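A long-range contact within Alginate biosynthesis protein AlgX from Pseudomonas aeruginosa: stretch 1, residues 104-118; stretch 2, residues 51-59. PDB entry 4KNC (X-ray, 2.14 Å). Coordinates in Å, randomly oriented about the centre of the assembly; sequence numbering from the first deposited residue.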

# COMPACT_ATOMS: atom_id res chain seq x y z
N GLY A 104 -11.72 -1.92 29.36
CA GLY A 104 -11.37 -0.59 28.86
C GLY A 104 -11.46 -0.38 27.35
O GLY A 104 -11.55 0.76 26.90
N PHE A 105 -11.42 -1.45 26.58
CA PHE A 105 -11.43 -1.35 25.12
C PHE A 105 -12.85 -1.37 24.58
O PHE A 105 -13.52 -2.40 24.62
CB PHE A 105 -10.60 -2.50 24.54
CG PHE A 105 -10.68 -2.63 23.04
CD1 PHE A 105 -10.57 -1.52 22.21
CD2 PHE A 105 -10.81 -3.89 22.45
CE1 PHE A 105 -10.63 -1.65 20.82
CE2 PHE A 105 -10.87 -4.04 21.07
CZ PHE A 105 -10.78 -2.92 20.24
N ASP A 106 -13.31 -0.23 24.08
CA ASP A 106 -14.67 -0.13 23.51
C ASP A 106 -14.80 -0.93 22.22
O ASP A 106 -14.90 -0.37 21.13
CB ASP A 106 -15.02 1.34 23.23
CG ASP A 106 -16.52 1.61 23.23
OD1 ASP A 106 -17.30 0.74 22.81
OD2 ASP A 106 -16.91 2.72 23.65
N TYR A 107 -14.79 -2.26 22.35
CA TYR A 107 -14.84 -3.16 21.20
C TYR A 107 -16.02 -2.92 20.25
O TYR A 107 -15.85 -2.94 19.03
CB TYR A 107 -14.83 -4.62 21.66
CG TYR A 107 -15.18 -5.60 20.57
CD1 TYR A 107 -14.22 -6.02 19.66
CD2 TYR A 107 -16.46 -6.12 20.46
CE1 TYR A 107 -14.53 -6.92 18.66
CE2 TYR A 107 -16.78 -7.02 19.45
CZ TYR A 107 -15.81 -7.42 18.55
OH TYR A 107 -16.12 -8.30 17.55
N GLU A 108 -17.21 -2.70 20.80
CA GLU A 108 -18.39 -2.54 19.95
C GLU A 108 -18.28 -1.25 19.13
O GLU A 108 -18.67 -1.20 17.97
CB GLU A 108 -19.69 -2.57 20.77
CG GLU A 108 -19.98 -3.90 21.47
CD GLU A 108 -20.16 -5.06 20.50
OE1 GLU A 108 -20.50 -4.80 19.33
OE2 GLU A 108 -19.94 -6.23 20.89
N LEU A 109 -17.72 -0.21 19.74
CA LEU A 109 -17.56 1.06 19.04
C LEU A 109 -16.56 0.92 17.90
O LEU A 109 -16.79 1.43 16.79
CB LEU A 109 -17.09 2.14 20.00
CG LEU A 109 -16.93 3.51 19.34
CD1 LEU A 109 -18.27 3.92 18.75
CD2 LEU A 109 -16.42 4.52 20.34
N ALA A 110 -15.44 0.24 18.18
CA ALA A 110 -14.42 -0.02 17.17
C ALA A 110 -15.00 -0.81 16.00
O ALA A 110 -14.80 -0.45 14.84
CB ALA A 110 -13.22 -0.77 17.79
N LYS A 111 -15.73 -1.88 16.31
CA LYS A 111 -16.31 -2.75 15.28
C LYS A 111 -17.32 -2.00 14.41
O LYS A 111 -17.34 -2.15 13.19
CB LYS A 111 -16.97 -3.96 15.94
CG LYS A 111 -17.82 -4.80 14.97
CD LYS A 111 -18.46 -5.97 15.69
CE LYS A 111 -19.40 -6.73 14.74
NZ LYS A 111 -19.93 -7.96 15.39
N LYS A 112 -18.15 -1.20 15.06
CA LYS A 112 -19.15 -0.39 14.39
C LYS A 112 -18.46 0.59 13.42
O LYS A 112 -18.82 0.71 12.25
CB LYS A 112 -19.93 0.39 15.46
CG LYS A 112 -21.14 1.13 14.96
CD LYS A 112 -21.57 2.23 15.92
CE LYS A 112 -22.01 1.67 17.26
NZ LYS A 112 -22.08 2.76 18.28
N ASN A 113 -17.44 1.29 13.92
CA ASN A 113 -16.73 2.25 13.07
C ASN A 113 -15.99 1.60 11.90
O ASN A 113 -16.02 2.10 10.76
CB ASN A 113 -15.82 3.13 13.93
CG ASN A 113 -16.61 4.13 14.75
OD1 ASN A 113 -17.73 4.48 14.39
ND2 ASN A 113 -16.04 4.57 15.85
N TYR A 114 -15.36 0.47 12.17
CA TYR A 114 -14.73 -0.33 11.13
C TYR A 114 -15.74 -0.72 10.04
O TYR A 114 -15.51 -0.49 8.84
CB TYR A 114 -14.09 -1.58 11.75
CG TYR A 114 -13.39 -2.47 10.74
CD1 TYR A 114 -14.07 -3.48 10.09
CD2 TYR A 114 -12.05 -2.28 10.44
CE1 TYR A 114 -13.44 -4.30 9.15
CE2 TYR A 114 -11.39 -3.09 9.51
CZ TYR A 114 -12.10 -4.10 8.87
OH TYR A 114 -11.47 -4.90 7.94
N LEU A 115 -16.88 -1.28 10.44
CA LEU A 115 -17.89 -1.73 9.47
C LEU A 115 -18.43 -0.57 8.63
O LEU A 115 -18.63 -0.71 7.40
CB LEU A 115 -19.05 -2.43 10.18
CG LEU A 115 -18.70 -3.83 10.69
CD1 LEU A 115 -19.80 -4.34 11.58
CD2 LEU A 115 -18.47 -4.78 9.51
N ALA A 116 -18.64 0.57 9.28
CA ALA A 116 -19.02 1.80 8.58
C ALA A 116 -17.99 2.17 7.50
O ALA A 116 -18.34 2.58 6.39
CB ALA A 116 -19.21 2.96 9.57
N THR A 117 -16.70 2.01 7.84
CA THR A 117 -15.63 2.30 6.89
C THR A 117 -15.63 1.36 5.68
O THR A 117 -15.46 1.78 4.53
CB THR A 117 -14.25 2.25 7.60
OG1 THR A 117 -14.20 3.28 8.59
CG2 THR A 117 -13.10 2.45 6.62
N ILE A 118 -15.81 0.07 5.96
CA ILE A 118 -16.03 -0.93 4.91
C ILE A 118 -17.16 -0.51 3.95
O ILE A 118 -17.03 -0.58 2.71
CB ILE A 118 -16.40 -2.29 5.54
CG1 ILE A 118 -15.22 -2.84 6.35
CG2 ILE A 118 -16.82 -3.28 4.48
CD1 ILE A 118 -13.92 -2.93 5.56
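Stretch 2, residues 51-59: YDLRTDFGT

Stretch 2 is an irregular segment, neither helix nor strand, in which extended residues alternate with turned ones at Leu53 and Thr55; it runs along one side of the helix of residues 107-118, in the same direction as the helix. The register makes this plain: Leu53 lies nearest Phe105, Thr55 nearest Ala110, Phe57 nearest Tyr114 and Gly58 nearest Thr117. No backbone-to-backbone hydrogen bond joins the two; the contact consists of van der Waals packing, in which backbone atoms share, and one hydrogen bond from a side chain.

Tyr51 does not reach the helix, and Asp52 scarcely does; its carboxylate leads away and is hydrogen-bonded elsewhere in the structure. Leu53 CD2 sits over one face of the Phe105 ring, 3.8 Å from the ring centroid and 11° off the normal, a CH-pi arrangement that a branched aliphatic tip makes well. The backbone of Leu53 joins in, its O lying 3.4 Å from Phe105 CE1.

The CA-to-CB bond of Arg54 points away from stretch 1, and NH1 forms a salt bridge with Asp56 OD2 at 3.1 Å; the accompanying hydrogen bond is weak. What Arg54 offers stretch 1 is its carbonyl: the O approaches Ala110 CB at 3.5 Å and lies at the edge of the Phe105 ring.

At Thr55 the two backbones come closest by their CA atoms, Thr55 CA standing 3.9 Å from Ala110 CA. The small methyl side chain of Ala110 suits so near an approach. Thr55 CG2 packs 3.7 Å from Asp106 O; Asp106 is also the N-cap, its OD1 accepting from Leu109 N. Thr55 CB is 4.0 Å from Leu109 CD2. The carbonyl of Thr55 accepts the sole hydrogen bond across the contact, from Asn113 ND2 to Thr55 O at 2.8 Å and 165°, nearly straight. An amide side chain suits the place: its CA-to-CB bond points toward stretch 2, and its NH2 can donate to a backbone carbonyl.

Asp56 points away, and Phe57 points back toward the helix. Phe57 CE2 lies 3.3 Å from Ala110 O and 4.1 Å from Ala110 CB. Tyr114 CB rests over the Phe57 ring, 4.2 Å from its centroid, while the Tyr114 ring turns its edge to the Phe57 face, the planes at 90° and the centroids 5.7 Å apart.

Gly58 passes Thr117, with Gly58 N 3.5 Å from Thr117 OG1 at an angle too poor for a hydrogen bond. Its phi/psi of 100/-154 would jam a CB against the preceding carbonyl O, and that CB would also lie 3.2 Å from Thr117 OG1. Thr59 then leaves the helix.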

# COMPACT_ATOMS: atom_id res chain seq x y z
N TYR A 51 -2.73 1.85 18.05
CA TYR A 51 -2.84 1.10 16.80
C TYR A 51 -3.84 -0.03 16.92
O TYR A 51 -4.64 -0.24 16.02
CB TYR A 51 -1.49 0.52 16.38
CG TYR A 51 -0.49 1.55 15.93
CD1 TYR A 51 0.23 2.31 16.85
CD2 TYR A 51 -0.26 1.76 14.57
CE1 TYR A 51 1.17 3.25 16.43
CE2 TYR A 51 0.66 2.70 14.14
CZ TYR A 51 1.37 3.44 15.06
OH TYR A 51 2.29 4.36 14.62
N ASP A 52 -3.78 -0.78 18.02
CA ASP A 52 -4.52 -2.04 18.13
C ASP A 52 -5.85 -1.87 18.79
O ASP A 52 -6.80 -2.61 18.50
CB ASP A 52 -3.72 -3.09 18.91
CG ASP A 52 -2.38 -3.39 18.28
OD1 ASP A 52 -2.21 -3.17 17.05
OD2 ASP A 52 -1.52 -3.87 19.02
N LEU A 53 -5.93 -0.90 19.70
CA LEU A 53 -7.13 -0.72 20.51
C LEU A 53 -7.87 0.54 20.12
O LEU A 53 -8.64 1.10 20.90
CB LEU A 53 -6.77 -0.67 22.00
CG LEU A 53 -6.08 -1.92 22.55
CD1 LEU A 53 -5.78 -1.79 24.03
CD2 LEU A 53 -6.95 -3.15 22.27
N ARG A 54 -7.63 1.00 18.90
CA ARG A 54 -8.25 2.22 18.43
C ARG A 54 -9.72 1.96 18.14
O ARG A 54 -10.12 0.82 17.89
CB ARG A 54 -7.55 2.73 17.17
CG ARG A 54 -7.79 1.89 15.92
CD ARG A 54 -7.60 2.76 14.69
NE ARG A 54 -6.21 2.88 14.30
CZ ARG A 54 -5.65 3.98 13.80
NH1 ARG A 54 -6.35 5.10 13.62
NH2 ARG A 54 -4.37 3.96 13.47
N THR A 55 -10.52 3.03 18.18
CA THR A 55 -11.93 2.97 17.80
C THR A 55 -12.23 3.83 16.59
O THR A 55 -13.36 3.84 16.11
CB THR A 55 -12.86 3.45 18.94
OG1 THR A 55 -12.48 4.78 19.32
CG2 THR A 55 -12.75 2.53 20.15
N ASP A 56 -11.24 4.57 16.10
CA ASP A 56 -11.46 5.47 14.97
C ASP A 56 -10.95 4.85 13.68
O ASP A 56 -9.84 4.35 13.64
CB ASP A 56 -10.75 6.80 15.22
CG ASP A 56 -9.25 6.64 15.35
OD1 ASP A 56 -8.79 6.03 16.34
OD2 ASP A 56 -8.52 7.10 14.44
N PHE A 57 -11.76 4.87 12.61
CA PHE A 57 -11.38 4.27 11.33
C PHE A 57 -11.80 5.16 10.17
O PHE A 57 -12.65 6.02 10.33
CB PHE A 57 -12.00 2.87 11.18
CG PHE A 57 -11.49 1.88 12.18
CD1 PHE A 57 -10.29 1.23 11.97
CD2 PHE A 57 -12.20 1.60 13.34
CE1 PHE A 57 -9.78 0.33 12.90
CE2 PHE A 57 -11.71 0.70 14.27
CZ PHE A 57 -10.50 0.05 14.05
N GLY A 58 -11.20 4.96 9.00
CA GLY A 58 -11.59 5.72 7.82
C GLY A 58 -10.69 6.89 7.47
O GLY A 58 -9.50 6.91 7.80
N THR A 59 -11.26 7.87 6.78
CA THR A 59 -10.52 9.03 6.34
C THR A 59 -11.46 10.22 6.14
O THR A 59 -12.66 10.11 6.38
CB THR A 59 -9.78 8.75 5.01
OG1 THR A 59 -9.01 9.90 4.64
CG2 THR A 59 -10.79 8.42 3.90